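Side-chain contacts in hydrazine synthase subunit alpha (Candidatus Kuenenia stuttgartiensis, PDB 5C2V), which condenses hydroxylamine from the gamma subunit with ammonia to give hydrazine, as the alpha subunit of the complex that makes hydrazine from nitric oxide and ammonium: residues S439-G444 against S538-L543; Q449-V454 against A713-L718; C559-Y564 against A568-H573. All coordinates share one frame; numbering follows the deposited sequence.

Contact 1 (S439-G444 against S538-L543); sequences SDQPVG and SVQTAL. With HEC (heme c), chain B.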
loop_
_atom_site.group_PDB
_atom_site.type_symbol
_atom_site.label_atom_id
_atom_site.label_comp_id
_atom_site.label_asym_id
_atom_site.label_seq_id
_atom_site.Cartn_x
_atom_site.Cartn_y
_atom_site.Cartn_z
ATOM N N SER D 439 4.003 19.269 11.076
ATOM C CA SER D 439 4.182 18.014 10.350
ATOM C C SER D 439 3.516 18.020 8.978
ATOM O O SER D 439 2.577 18.778 8.736
ATOM C CB SER D 439 3.632 16.847 11.173
ATOM O OG SER D 439 3.918 15.608 10.546
ATOM N N ASP D 440 4.013 17.169 8.085
ATOM C CA ASP D 440 3.378 16.960 6.789
ATOM C C ASP D 440 2.463 15.741 6.848
ATOM O O ASP D 440 1.826 15.375 5.861
ATOM C CB ASP D 440 4.429 16.796 5.684
ATOM C CG ASP D 440 5.174 15.471 5.766
ATOM O OD1 ASP D 440 5.210 14.859 6.853
ATOM O OD2 ASP D 440 5.733 15.043 4.734
ATOM N N GLN D 441 2.411 15.114 8.020
ATOM C CA GLN D 441 1.609 13.913 8.222
ATOM C C GLN D 441 0.183 14.258 8.631
ATOM O O GLN D 441 -0.037 15.189 9.406
ATOM C CB GLN D 441 2.253 13.011 9.277
ATOM C CG GLN D 441 3.576 12.402 8.847
ATOM C CD GLN D 441 3.429 11.478 7.656
ATOM O OE1 GLN D 441 4.085 11.660 6.630
ATOM N NE2 GLN D 441 2.566 10.477 7.787
ATOM N N PRO D 442 -0.793 13.503 8.107
ATOM C CA PRO D 442 -2.205 13.717 8.427
ATOM C C PRO D 442 -2.615 13.006 9.710
ATOM O O PRO D 442 -1.788 12.352 10.343
ATOM C CB PRO D 442 -2.920 13.111 7.221
ATOM C CG PRO D 442 -2.032 11.978 6.824
ATOM C CD PRO D 442 -0.615 12.432 7.109
ATOM N N VAL D 443 -3.883 13.141 10.085
ATOM C CA VAL D 443 -4.426 12.384 11.203
ATOM C C VAL D 443 -4.809 10.989 10.725
ATOM O O VAL D 443 -5.566 10.844 9.765
ATOM C CB VAL D 443 -5.651 13.076 11.825
ATOM C CG1 VAL D 443 -6.234 12.225 12.942
ATOM C CG2 VAL D 443 -5.274 14.455 12.341
ATOM N N GLY D 444 -4.279 9.964 11.385
ATOM C CA GLY D 444 -4.539 8.597 10.977
ATOM C C GLY D 444 -4.294 7.563 12.061
ATOM O O GLY D 444 -3.755 7.883 13.120
ATOM N N SER D 538 1.322 9.318 23.558
ATOM C CA SER D 538 1.949 9.677 22.291
ATOM C C SER D 538 0.920 9.941 21.196
ATOM O O SER D 538 0.134 9.063 20.838
ATOM C CB SER D 538 2.909 8.573 21.843
ATOM O OG SER D 538 3.438 8.846 20.557
ATOM N N VAL D 539 0.938 11.160 20.665
ATOM C CA VAL D 539 0.092 11.530 19.538
ATOM C C VAL D 539 0.727 11.069 18.231
ATOM O O VAL D 539 0.046 10.578 17.330
ATOM C CB VAL D 539 -0.147 13.054 19.491
ATOM C CG1 VAL D 539 -1.024 13.422 18.302
ATOM C CG2 VAL D 539 -0.783 13.528 20.790
ATOM N N GLN D 540 2.043 11.233 18.139
ATOM C CA GLN D 540 2.789 10.835 16.954
ATOM C C GLN D 540 4.154 10.284 17.352
ATOM O O GLN D 540 4.822 10.827 18.233
ATOM C CB GLN D 540 2.944 12.021 15.998
ATOM C CG GLN D 540 3.504 11.672 14.628
ATOM C CD GLN D 540 3.451 12.849 13.669
ATOM O OE1 GLN D 540 2.996 13.934 14.027
ATOM N NE2 GLN D 540 3.914 12.636 12.442
ATOM N N THR D 541 4.563 9.204 16.699
ATOM C CA THR D 541 5.837 8.567 17.001
ATOM C C THR D 541 6.783 8.694 15.817
ATOM O O THR D 541 6.386 8.486 14.671
ATOM C CB THR D 541 5.651 7.075 17.357
ATOM O OG1 THR D 541 4.749 6.954 18.465
ATOM C CG2 THR D 541 6.983 6.436 17.725
ATOM N N ALA D 542 8.036 9.033 16.092
ATOM C CA ALA D 542 9.031 9.087 15.036
ATOM C C ALA D 542 9.682 7.721 14.947
ATOM O O ALA D 542 10.434 7.324 15.837
ATOM C CB ALA D 542 10.066 10.162 15.315
ATOM N N LEU D 543 9.401 7.005 13.864
ATOM C CA LEU D 543 9.889 5.643 13.742
ATOM C C LEU D 543 11.104 5.626 12.837
ATOM O O LEU D 543 10.999 5.730 11.613
ATOM C CB LEU D 543 8.791 4.722 13.205
ATOM C CG LEU D 543 7.615 4.492 14.158
ATOM C CD1 LEU D 543 6.510 3.706 13.472
ATOM C CD2 LEU D 543 8.073 3.782 15.425
HETATM FE FE HEC B . 11.913 12.844 12.516
HETATM C CHA HEC B . 11.525 10.236 10.286
HETATM C CHB HEC B . 15.271 12.911 11.825
HETATM C CHC HEC B . 12.395 15.169 15.023
HETATM C CHD HEC B . 8.601 12.636 13.378
HETATM N NA HEC B . 13.160 11.778 11.285
HETATM C C1A HEC B . 12.796 10.737 10.454
HETATM C C2A HEC B . 13.984 10.260 9.782
HETATM C C3A HEC B . 15.019 10.991 10.204
HETATM C C4A HEC B . 14.523 11.964 11.159
HETATM C CMA HEC B . 16.489 10.836 9.757
HETATM C CAA HEC B . 14.029 9.100 8.763
HETATM C CBA HEC B . 14.037 9.653 7.341
HETATM C CGA HEC B . 12.720 10.310 7.013
HETATM O O1A HEC B . 12.731 11.461 6.506
HETATM O O2A HEC B . 11.656 9.689 7.261
HETATM N NB HEC B . 13.567 13.766 13.383
HETATM C C1B HEC B . 14.788 13.827 12.735
HETATM C C2B HEC B . 15.464 15.031 13.176
HETATM C C3B HEC B . 14.682 15.653 14.060
HETATM C C4B HEC B . 13.468 14.873 14.209
HETATM C CMB HEC B . 16.858 15.505 12.713
HETATM C CAB HEC B . 15.025 16.980 14.775
HETATM C CBB HEC B . 15.199 16.729 16.290
HETATM N NC HEC B . 10.707 13.780 13.906
HETATM C C1C HEC B . 11.133 14.627 14.913
HETATM C C2C HEC B . 9.995 14.925 15.759
HETATM C C3C HEC B . 8.984 14.144 15.370
HETATM C C4C HEC B . 9.387 13.460 14.155
HETATM C CMC HEC B . 10.051 15.720 17.082
HETATM C CAC HEC B . 7.588 14.089 16.030
HETATM C CBC HEC B . 7.369 12.692 16.652
HETATM N ND HEC B . 10.316 11.620 11.931
HETATM C C1D HEC B . 9.019 11.747 12.418
HETATM C C2D HEC B . 8.165 10.790 11.754
HETATM C C3D HEC B . 9.083 10.042 10.781
HETATM C C4D HEC B . 10.393 10.620 10.966
HETATM C CMD HEC B . 6.652 10.581 11.980
HETATM C CAD HEC B . 8.707 8.901 9.813
HETATM C CBD HEC B . 8.301 7.681 10.630
HETATM C CGD HEC B . 7.897 6.566 9.706
HETATM O O1D HEC B . 7.347 5.556 10.210
HETATM O O2D HEC B . 8.116 6.691 8.472
#
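Gln-540, on an edge strand of the four-stranded antiparallel sheet of the middle domain, runs between the pentacoordinated heme and an ST turn that opens with Ser-439. Its CB already points at the segment 439-444. CG is trans to the main-chain nitrogen (chi1 -170°) and the chain stays extended, which carries the amide into the angle between Ser-439 and Gln-441. CD comes no nearer than 4.2 Å to Ser-439 OG. OE1 faces the same serine loosely and packs on Cys-559 SG, a thioether anchor of the heme. At the end, Gln-540 NE2 lies 3.5 Å from Ser-439 OG. It also meets the heme methyl CMD, and its hydrogen bond goes to the carbonyl O of His-448. The serine hydroxyl is engaged within its own turn, where Gln-441 N donates to Ser-439 OG (3.0 Å, 162° at the hydrogen). Gln-441 starts toward the strand and then bends away at its second torsion; its CB and CG are the touching atoms, CB 3.6 Å from Gln-540 NE2. Beyond Gln-540 the segment follows the heme on the face opposite the iron ligand Tyr-564: Ala-542 CB rests 3.5 Å from pyrrole carbon C1D. Leu-543 then brings its CB to 3.4 Å from the propionate oxygen O1D.

Contact 2 (Q449-V454 against A713-L718); sequences QKAKNV and AINSLL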
loop_
_atom_site.group_PDB
_atom_site.type_symbol
_atom_site.label_atom_id
_atom_site.label_comp_id
_atom_site.label_asym_id
_atom_site.label_seq_id
_atom_site.Cartn_x
_atom_site.Cartn_y
_atom_site.Cartn_z
ATOM N N GLN D 449 1.693 8.626 12.265
ATOM C CA GLN D 449 0.801 9.731 11.939
ATOM C C GLN D 449 0.234 10.350 13.212
ATOM O O GLN D 449 0.550 9.911 14.319
ATOM C CB GLN D 449 -0.335 9.254 11.034
ATOM C CG GLN D 449 0.127 8.683 9.705
ATOM C CD GLN D 449 -0.991 7.989 8.949
ATOM O OE1 GLN D 449 -1.910 7.432 9.550
ATOM N NE2 GLN D 449 -0.917 8.020 7.623
ATOM N N LYS D 450 -0.601 11.370 13.052
ATOM C CA LYS D 450 -1.221 12.031 14.193
ATOM C C LYS D 450 -2.488 11.303 14.626
ATOM O O LYS D 450 -3.291 10.887 13.793
ATOM C CB LYS D 450 -1.540 13.491 13.864
ATOM C CG LYS D 450 -0.319 14.351 13.586
ATOM C CD LYS D 450 -0.707 15.809 13.399
ATOM C CE LYS D 450 0.513 16.680 13.152
ATOM N NZ LYS D 450 0.150 18.118 13.026
ATOM N N ALA D 451 -2.660 11.148 15.933
ATOM C CA ALA D 451 -3.852 10.510 16.473
ATOM C C ALA D 451 -4.984 11.521 16.597
ATOM O O ALA D 451 -6.135 11.155 16.842
ATOM C CB ALA D 451 -3.553 9.880 17.816
ATOM N N LYS D 452 -4.638 12.790 16.405
ATOM C CA LYS D 452 -5.576 13.902 16.524
ATOM C C LYS D 452 -4.874 15.203 16.164
ATOM O O LYS D 452 -3.645 15.260 16.115
ATOM C CB LYS D 452 -6.145 13.992 17.943
ATOM C CG LYS D 452 -5.090 14.171 19.022
ATOM C CD LYS D 452 -5.716 14.237 20.406
ATOM C CE LYS D 452 -4.655 14.370 21.486
ATOM N NZ LYS D 452 -5.251 14.446 22.849
ATOM N N ASN D 453 -5.656 16.246 15.909
ATOM C CA ASN D 453 -5.094 17.560 15.630
ATOM C C ASN D 453 -4.448 18.153 16.874
ATOM O O ASN D 453 -5.025 18.116 17.961
ATOM C CB ASN D 453 -6.171 18.508 15.099
ATOM C CG ASN D 453 -6.699 18.089 13.741
ATOM O OD1 ASN D 453 -5.958 17.566 12.908
ATOM N ND2 ASN D 453 -7.986 18.319 13.511
ATOM N N VAL D 454 -3.246 18.693 16.713
ATOM C CA VAL D 454 -2.547 19.327 17.822
ATOM C C VAL D 454 -2.030 20.706 17.433
ATOM O O VAL D 454 -1.407 20.878 16.385
ATOM C CB VAL D 454 -1.370 18.463 18.323
ATOM C CG1 VAL D 454 -1.872 17.361 19.242
ATOM C CG2 VAL D 454 -0.590 17.885 17.152
ATOM N N ALA D 713 -0.863 4.442 22.603
ATOM C CA ALA D 713 -1.716 4.072 23.724
ATOM C C ALA D 713 -3.060 4.756 23.562
ATOM O O ALA D 713 -4.100 4.232 23.953
ATOM C CB ALA D 713 -1.071 4.450 25.043
ATOM N N ILE D 714 -3.013 5.937 22.959
ATOM C CA ILE D 714 -4.183 6.776 22.767
ATOM C C ILE D 714 -5.177 6.139 21.790
ATOM O O ILE D 714 -6.365 6.461 21.803
ATOM C CB ILE D 714 -3.753 8.175 22.270
ATOM C CG1 ILE D 714 -4.899 9.183 22.377
ATOM C CG2 ILE D 714 -3.198 8.095 20.859
ATOM C CD1 ILE D 714 -4.519 10.578 21.932
ATOM N N ASN D 715 -4.689 5.226 20.954
ATOM C CA ASN D 715 -5.542 4.521 20.001
ATOM C C ASN D 715 -6.016 3.163 20.516
ATOM O O ASN D 715 -6.768 2.465 19.838
ATOM C CB ASN D 715 -4.809 4.328 18.671
ATOM C CG ASN D 715 -4.665 5.617 17.890
ATOM O OD1 ASN D 715 -5.440 6.556 18.069
ATOM N ND2 ASN D 715 -3.673 5.666 17.009
ATOM N N SER D 716 -5.577 2.796 21.715
ATOM C CA SER D 716 -5.852 1.469 22.257
ATOM C C SER D 716 -7.169 1.416 23.028
ATOM O O SER D 716 -7.416 2.239 23.910
ATOM C CB SER D 716 -4.699 1.020 23.158
ATOM O OG SER D 716 -3.491 0.924 22.422
ATOM N N LEU D 717 -8.001 0.436 22.688
ATOM C CA LEU D 717 -9.303 0.254 23.325
ATOM C C LEU D 717 -9.163 0.069 24.833
ATOM O O LEU D 717 -9.992 0.554 25.606
ATOM C CB LEU D 717 -10.036 -0.942 22.706
ATOM C CG LEU D 717 -11.527 -1.138 23.005
ATOM C CD1 LEU D 717 -12.209 -1.817 21.829
ATOM C CD2 LEU D 717 -11.747 -1.950 24.274
ATOM N N LEU D 718 -8.113 -0.637 25.240
ATOM C CA LEU D 718 -7.831 -0.856 26.654
ATOM C C LEU D 718 -7.679 0.469 27.389
ATOM O O LEU D 718 -8.250 0.667 28.462
ATOM C CB LEU D 718 -6.565 -1.697 26.825
ATOM C CG LEU D 718 -6.073 -1.903 28.256
ATOM C CD1 LEU D 718 -7.133 -2.616 29.073
ATOM C CD2 LEU D 718 -4.763 -2.679 28.272
#
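Ile-714 O accepts a hydrogen bond from Trp-720 NE1 and a weak one from Ser-728 OG, while the side chain of the same isoleucine packs on Ala-451. The proton of Ser-728 can at most be shared: its main bond goes to Asn-715 OD1, which also has the methyl of Ala-451 beside it, CB lying 3.8 Å from that oxygen. Both residues sit in the type I turn from Ala-713 to Ser-716, closed by Ser-716 N donating to Ala-713 O (3.0 Å) and running straight into helix 717-722 of the cytochrome c domain. The apolar corner of the turn is Ile-714. Its branch methyl CG2 meets Ala-451 CB at 3.5 Å, while CG1, swung opposite the amide nitrogen (chi1 -166°), sends the other arm out to Lys-452. There the two side chains cross nearly perpendicularly, and Ile-714 CD1 lies 3.8 Å from Lys-452 CE. The lysine is fully extended beyond CG and delivers NZ to a salt bridge with Asp-533 OD2. The backbone of Ala-451 is itself bonded to Ala-729. Lys-452 NZ and Asn-715 OD1 thus find their partners outside the two segments. Across the segments the join rests on the apolar fit of methyls and lysine methylenes, whereas direction comes from the bonds to Asp-533, Ser-728 and Ala-729.

Contact 3 (C559-Y564 against A568-H573); sequences CHYGSY and AFKNIH. With ZN (zinc ion), chain C; HEC (heme c), chain B.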
loop_
_atom_site.group_PDB
_atom_site.type_symbol
_atom_site.label_atom_id
_atom_site.label_comp_id
_atom_site.label_asym_id
_atom_site.label_seq_id
_atom_site.Cartn_x
_atom_site.Cartn_y
_atom_site.Cartn_z
ATOM N N CYS D 559 8.178 18.231 13.218
ATOM C CA CYS D 559 8.062 16.794 13.379
ATOM C C CYS D 559 7.749 16.198 12.015
ATOM O O CYS D 559 6.618 16.263 11.543
ATOM C CB CYS D 559 6.968 16.476 14.405
ATOM S SG CYS D 559 6.532 14.744 14.630
ATOM N N HIS D 560 8.766 15.588 11.411
ATOM C CA HIS D 560 8.728 15.153 10.013
ATOM C C HIS D 560 8.113 16.215 9.096
ATOM O O HIS D 560 7.253 15.907 8.276
ATOM C CB HIS D 560 7.968 13.832 9.870
ATOM C CG HIS D 560 8.275 13.104 8.597
ATOM N ND1 HIS D 560 7.518 13.251 7.453
ATOM C CD2 HIS D 560 9.263 12.232 8.283
ATOM C CE1 HIS D 560 8.024 12.496 6.493
ATOM N NE2 HIS D 560 9.083 11.868 6.970
ATOM N N TYR D 561 8.547 17.465 9.244
ATOM C CA TYR D 561 8.015 18.552 8.424
ATOM C C TYR D 561 8.671 18.588 7.043
ATOM O O TYR D 561 8.120 19.154 6.097
ATOM C CB TYR D 561 8.194 19.899 9.134
ATOM C CG TYR D 561 8.041 21.105 8.228
ATOM C CD1 TYR D 561 6.791 21.505 7.771
ATOM C CD2 TYR D 561 9.149 21.844 7.831
ATOM C CE1 TYR D 561 6.650 22.606 6.943
ATOM C CE2 TYR D 561 9.018 22.944 7.005
ATOM C CZ TYR D 561 7.766 23.321 6.564
ATOM O OH TYR D 561 7.631 24.416 5.740
ATOM N N GLY D 562 9.837 17.962 6.923
ATOM C CA GLY D 562 10.556 17.956 5.663
ATOM C C GLY D 562 11.790 18.838 5.643
ATOM O O GLY D 562 12.429 18.990 4.602
ATOM N N SER D 563 12.122 19.431 6.787
ATOM C CA SER D 563 13.329 20.244 6.889
ATOM C C SER D 563 14.570 19.396 6.646
ATOM O O SER D 563 15.572 19.889 6.136
ATOM C CB SER D 563 13.424 20.924 8.254
ATOM O OG SER D 563 13.807 20.003 9.261
ATOM N N TYR D 564 14.513 18.126 7.035
ATOM C CA TYR D 564 15.604 17.211 6.729
ATOM C C TYR D 564 15.354 16.358 5.484
ATOM O O TYR D 564 16.160 15.479 5.176
ATOM C CB TYR D 564 15.927 16.306 7.928
ATOM C CG TYR D 564 14.757 15.772 8.733
ATOM C CD1 TYR D 564 14.088 14.616 8.350
ATOM C CD2 TYR D 564 14.363 16.394 9.910
ATOM C CE1 TYR D 564 13.034 14.114 9.102
ATOM C CE2 TYR D 564 13.313 15.902 10.667
ATOM C CZ TYR D 564 12.653 14.760 10.261
ATOM O OH TYR D 564 11.611 14.266 11.023
ATOM N N ALA D 568 12.930 23.477 2.654
ATOM C CA ALA D 568 13.837 24.411 3.298
ATOM C C ALA D 568 13.388 24.678 4.727
ATOM O O ALA D 568 12.195 24.632 5.031
ATOM C CB ALA D 568 13.917 25.708 2.510
ATOM N N PHE D 569 14.353 24.945 5.600
ATOM C CA PHE D 569 14.068 25.277 6.989
ATOM C C PHE D 569 13.123 26.469 7.087
ATOM O O PHE D 569 13.345 27.500 6.451
ATOM C CB PHE D 569 15.365 25.579 7.742
ATOM C CG PHE D 569 16.088 24.355 8.226
ATOM C CD1 PHE D 569 16.745 23.521 7.335
ATOM C CD2 PHE D 569 16.124 24.046 9.576
ATOM C CE1 PHE D 569 17.416 22.397 7.782
ATOM C CE2 PHE D 569 16.791 22.924 10.028
ATOM C CZ PHE D 569 17.438 22.099 9.131
ATOM N N LYS D 570 12.062 26.320 7.871
ATOM C CA LYS D 570 11.147 27.425 8.111
ATOM C C LYS D 570 11.770 28.376 9.121
ATOM O O LYS D 570 12.397 27.939 10.087
ATOM C CB LYS D 570 9.790 26.919 8.611
ATOM C CG LYS D 570 8.791 28.025 8.917
ATOM C CD LYS D 570 7.377 27.629 8.517
ATOM C CE LYS D 570 6.775 26.630 9.489
ATOM N NZ LYS D 570 6.506 27.240 10.820
ATOM N N ASN D 571 11.598 29.676 8.906
ATOM C CA ASN D 571 12.164 30.643 9.827
ATOM C C ASN D 571 11.282 30.697 11.061
ATOM O O ASN D 571 10.115 31.086 10.995
ATOM C CB ASN D 571 12.277 32.020 9.170
ATOM C CG ASN D 571 13.233 32.942 9.902
ATOM O OD1 ASN D 571 14.025 32.501 10.735
ATOM N ND2 ASN D 571 13.166 34.231 9.588
ATOM N N ILE D 572 11.858 30.307 12.192
ATOM C CA ILE D 572 11.107 30.152 13.428
ATOM C C ILE D 572 11.908 30.692 14.599
ATOM O O ILE D 572 13.064 30.320 14.798
ATOM C CB ILE D 572 10.750 28.671 13.705
ATOM C CG1 ILE D 572 9.901 28.088 12.572
ATOM C CG2 ILE D 572 10.020 28.533 15.031
ATOM C CD1 ILE D 572 9.481 26.654 12.804
ATOM N N HIS D 573 11.289 31.568 15.377
ATOM C CA HIS D 573 11.927 32.093 16.569
ATOM C C HIS D 573 11.357 31.337 17.760
ATOM O O HIS D 573 10.206 31.538 18.144
ATOM C CB HIS D 573 11.690 33.597 16.683
ATOM C CG HIS D 573 12.474 34.263 17.769
ATOM N ND1 HIS D 573 12.394 35.614 18.021
ATOM C CD2 HIS D 573 13.358 33.764 18.670
ATOM C CE1 HIS D 573 13.191 35.922 19.029
ATOM N NE2 HIS D 573 13.786 34.817 19.440
HETATM ZN ZN ZN C . 9.888 10.134 6.221
HETATM FE FE HEC B . 11.913 12.844 12.516
HETATM C CHA HEC B . 11.525 10.236 10.286
HETATM C CHB HEC B . 15.271 12.911 11.825
HETATM C CHC HEC B . 12.395 15.169 15.023
HETATM C CHD HEC B . 8.601 12.636 13.378
HETATM N NA HEC B . 13.160 11.778 11.285
HETATM C C1A HEC B . 12.796 10.737 10.454
HETATM C C2A HEC B . 13.984 10.260 9.782
HETATM C C3A HEC B . 15.019 10.991 10.204
HETATM C C4A HEC B . 14.523 11.964 11.159
HETATM C CMA HEC B . 16.489 10.836 9.757
HETATM C CAA HEC B . 14.029 9.100 8.763
HETATM C CBA HEC B . 14.037 9.653 7.341
HETATM C CGA HEC B . 12.720 10.310 7.013
HETATM O O1A HEC B . 12.731 11.461 6.506
HETATM O O2A HEC B . 11.656 9.689 7.261
HETATM N NB HEC B . 13.567 13.766 13.383
HETATM C C1B HEC B . 14.788 13.827 12.735
HETATM C C2B HEC B . 15.464 15.031 13.176
HETATM C C3B HEC B . 14.682 15.653 14.060
HETATM C C4B HEC B . 13.468 14.873 14.209
HETATM C CMB HEC B . 16.858 15.505 12.713
HETATM C CAB HEC B . 15.025 16.980 14.775
HETATM C CBB HEC B . 15.199 16.729 16.290
HETATM N NC HEC B . 10.707 13.780 13.906
HETATM C C1C HEC B . 11.133 14.627 14.913
HETATM C C2C HEC B . 9.995 14.925 15.759
HETATM C C3C HEC B . 8.984 14.144 15.370
HETATM C C4C HEC B . 9.387 13.460 14.155
HETATM C CMC HEC B . 10.051 15.720 17.082
HETATM C CAC HEC B . 7.588 14.089 16.030
HETATM C CBC HEC B . 7.369 12.692 16.652
HETATM N ND HEC B . 10.316 11.620 11.931
HETATM C C1D HEC B . 9.019 11.747 12.418
HETATM C C2D HEC B . 8.165 10.790 11.754
HETATM C C3D HEC B . 9.083 10.042 10.781
HETATM C C4D HEC B . 10.393 10.620 10.966
HETATM C CMD HEC B . 6.652 10.581 11.980
HETATM C CAD HEC B . 8.707 8.901 9.813
HETATM C CBD HEC B . 8.301 7.681 10.630
HETATM C CGD HEC B . 7.897 6.566 9.706
HETATM O O1D HEC B . 7.347 5.556 10.210
HETATM O O2D HEC B . 8.116 6.691 8.472
HETATM O O HOH W 1 8.531 8.563 6.551
#
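Ser-563 lays its CB over the centre of the Phe-569 ring, 4.1 Å from the centroid and only 2° off the ring normal, a CH-pi contact just downstream of the CXXCH heme motif that ends with Cys-559 and His-560. The same phenyl group turns its CE1 to the backbone of the serine, 3.5 Å from Ser-563 O, so Phe-569 touches both backbone and side chain of its partner. Tyr-561 contributes more loosely: the carbonyl O of Ala-568 stands at its ring edge, near the ring plane and 4.1 Å from CE2, and its hydroxyl is hydrogen-bonded to Arg-567. The segment 568-573 runs along the beta subunit, with backbone bonds from Ala-568 and Phe-569, then Asn-571 to Asn-213 and Trp-214 of that chain. On the heme side the motif departs from a standard c-type cytochrome. Cys-559 SG is joined to CAC of the heme, as expected, yet His-560, usually the iron ligand, gives NE2 to a zinc ion. Cys-276, a water and the heme propionate oxygen O2A (2.1 Å from the zinc) complete that site. Tyr-564 replaces the histidine as axial ligand. A first torsion of 40° brings its ring over the porphyrin, with heme CHB 3.5 Å from the ring plane. Tyr-564 OH binds the heme iron FE at 2.1 Å.

How the contacts relate
Going from the N terminus, the long loop between strands 428-433 and 461-467 supplies first 439-444 and then 449-454. Contact 1 closes when strand 538-541 arrives, joining that loop to the edge strand at the heme of the middle domain. Contact 3 follows in series across three residues, folding the heme-binding loop on itself next to the beta subunit. Much later 713-718, at the start of helix 717-722, returns to close contact 2 and ties the first loop to the cytochrome c domain. Contacts 1 and 2 therefore cross, while contact 3 falls wholly within the span of contact 2. Gly-444 N lies 2.8 Å from Lys-450 O; Asp-440 OD1 lies 2.9 Å from His-560 ND1.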